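Local coordinates for protein CysE, serine acetyltransferase (Brucella abortus, PDB 4HZD) that probably catalyses the transfer of an acetyl group from acetyl-coenzyme A to L-serine, a step in cysteine biosynthesis, at residues W87-V90 with L91-I95. Sequence-based numbering, arbitrary orientation.
Sequences WSHV and LRVDI
Arg92 NH1 reaches back one turn to donate to the backbone Ser88 O at 2.9 Å. The acceptor lies in the guanidinium plane, at its edge, but the donor stands above the carbonyl plane, 38° out of it. The same NH1 also forms a salt bridge with Glu52, whose OE2 is shared with Ser88 OG, while NH2 makes a salt bridge with Asp17, so that two carboxylates probably offset the guanidinium charge. Ser88 thus has both its carbonyl and its hydroxyl engaged. Along the backbone, Leu91 N bonds to Trp87 O and Val93 N to His89 O, each at 2.9 Å. These are the i to i+4 bonds of the first turns of helix 87-101, part of the helical N-terminal domain that precedes the left-handed beta-helix of serine acetyltransferases. On a buried side of the helix, Leu91 CD2 sits over the six-membered ring of Trp87, 3.6 Å from its centroid, in a CH-pi contact. Trp87 CG lies anti to the backbone N (chi1 -175°), which turns a face of the indole to Leu91 CD2, and its NE1 is satisfied by Gln122 OE1. Asp94 OD2, 3.9 Å from Val90 CG1, forms a salt bridge with Arg125 NH2 and accepts a hydrogen bond from Gln122 NE2, whereas OD1 takes the backbone N-H of Leu164.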
loop_
_atom_site.group_PDB
_atom_site.type_symbol
_atom_site.label_atom_id
_atom_site.label_comp_id
_atom_site.label_asym_id
_atom_site.label_seq_id
_atom_site.Cartn_x
_atom_site.Cartn_y
_atom_site.Cartn_z
ATOM N N TRP A 87 -4.392 29.738 11.903
ATOM C CA TRP A 87 -4.115 28.971 10.671
ATOM C C TRP A 87 -5.286 28.976 9.694
ATOM O O TRP A 87 -5.090 28.997 8.496
ATOM C CB TRP A 87 -3.588 27.571 10.985
ATOM C CG TRP A 87 -3.202 26.834 9.743
ATOM C CD1 TRP A 87 -2.248 27.199 8.804
ATOM C CD2 TRP A 87 -3.793 25.596 9.244
ATOM N NE1 TRP A 87 -2.194 26.293 7.794
ATOM C CE2 TRP A 87 -3.098 25.292 7.996
ATOM C CE3 TRP A 87 -4.790 24.734 9.696
ATOM C CZ2 TRP A 87 -3.429 24.188 7.224
ATOM C CZ3 TRP A 87 -5.112 23.609 8.924
ATOM C CH2 TRP A 87 -4.436 23.335 7.722
ATOM N N SER A 88 -6.510 28.990 10.211
ATOM C CA SER A 88 -7.718 29.161 9.394
ATOM C C SER A 88 -7.683 30.373 8.476
ATOM O O SER A 88 -8.036 30.274 7.313
ATOM C CB SER A 88 -8.962 29.247 10.292
ATOM O OG SER A 88 -9.240 27.995 10.877
ATOM N N HIS A 89 -7.284 31.528 8.996
ATOM C CA HIS A 89 -7.121 32.721 8.154
ATOM C C HIS A 89 -5.871 32.656 7.263
ATOM O O HIS A 89 -5.931 33.028 6.071
ATOM C CB HIS A 89 -7.092 33.966 9.034
ATOM C CG HIS A 89 -6.547 35.196 8.338
ATOM N ND1 HIS A 89 -7.276 35.918 7.481
ATOM C CD2 HIS A 89 -5.292 35.813 8.408
ATOM C CE1 HIS A 89 -6.535 36.948 7.013
ATOM N NE2 HIS A 89 -5.324 36.883 7.586
ATOM N N VAL A 90 -4.749 32.183 7.832
ATOM C CA VAL A 90 -3.483 32.093 7.087
ATOM C C VAL A 90 -3.683 31.243 5.822
ATOM O O VAL A 90 -3.297 31.667 4.722
ATOM C CB VAL A 90 -2.325 31.541 7.947
ATOM C CG1 VAL A 90 -1.090 31.256 7.110
ATOM C CG2 VAL A 90 -1.972 32.479 9.109
ATOM N N LEU A 91 -4.322 30.076 5.946
ATOM C CA LEU A 91 -4.430 29.175 4.775
ATOM C C LEU A 91 -5.336 29.793 3.680
ATOM O O LEU A 91 -5.113 29.597 2.487
ATOM C CB LEU A 91 -4.895 27.751 5.188
ATOM C CG LEU A 91 -6.339 27.539 5.634
ATOM C CD1 LEU A 91 -7.238 27.423 4.417
ATOM C CD2 LEU A 91 -6.505 26.329 6.560
ATOM N N ARG A 92 -6.370 30.505 4.107
ATOM C CA ARG A 92 -7.259 31.267 3.223
ATOM C C ARG A 92 -6.552 32.428 2.489
ATOM O O ARG A 92 -6.800 32.660 1.294
ATOM C CB ARG A 92 -8.498 31.775 4.001
ATOM C CG ARG A 92 -9.657 30.752 4.071
ATOM C CD ARG A 92 -10.715 31.143 5.113
ATOM N NE ARG A 92 -11.726 30.090 5.346
ATOM C CZ ARG A 92 -11.578 29.029 6.158
ATOM N NH1 ARG A 92 -10.440 28.798 6.810
ATOM N NH2 ARG A 92 -12.582 28.163 6.304
ATOM N N VAL A 93 -5.691 33.155 3.189
ATOM C CA VAL A 93 -4.882 34.189 2.513
ATOM C C VAL A 93 -3.863 33.541 1.539
ATOM O O VAL A 93 -3.623 34.063 0.442
ATOM C CB VAL A 93 -4.230 35.209 3.474
ATOM C CG1 VAL A 93 -5.307 35.947 4.256
ATOM C CG2 VAL A 93 -3.289 34.552 4.450
ATOM N N ASP A 94 -3.306 32.388 1.920
ATOM C CA ASP A 94 -2.382 31.664 1.030
ATOM C C ASP A 94 -3.091 31.178 -0.234
ATOM O O ASP A 94 -2.529 31.225 -1.336
ATOM C CB ASP A 94 -1.706 30.488 1.754
ATOM C CG ASP A 94 -0.659 30.916 2.761
ATOM O OD1 ASP A 94 -0.235 32.098 2.805
ATOM O OD2 ASP A 94 -0.233 30.050 3.544
ATOM N N ILE A 95 -4.327 30.699 -0.074
ATOM C CA ILE A 95 -5.167 30.294 -1.203
ATOM C C ILE A 95 -5.513 31.505 -2.090
ATOM O O ILE A 95 -5.395 31.448 -3.329
ATOM C CB ILE A 95 -6.467 29.598 -0.712
ATOM C CG1 ILE A 95 -6.178 28.202 -0.144
ATOM C CG2 ILE A 95 -7.502 29.502 -1.839
ATOM C CD1 ILE A 95 -7.427 27.563 0.468
#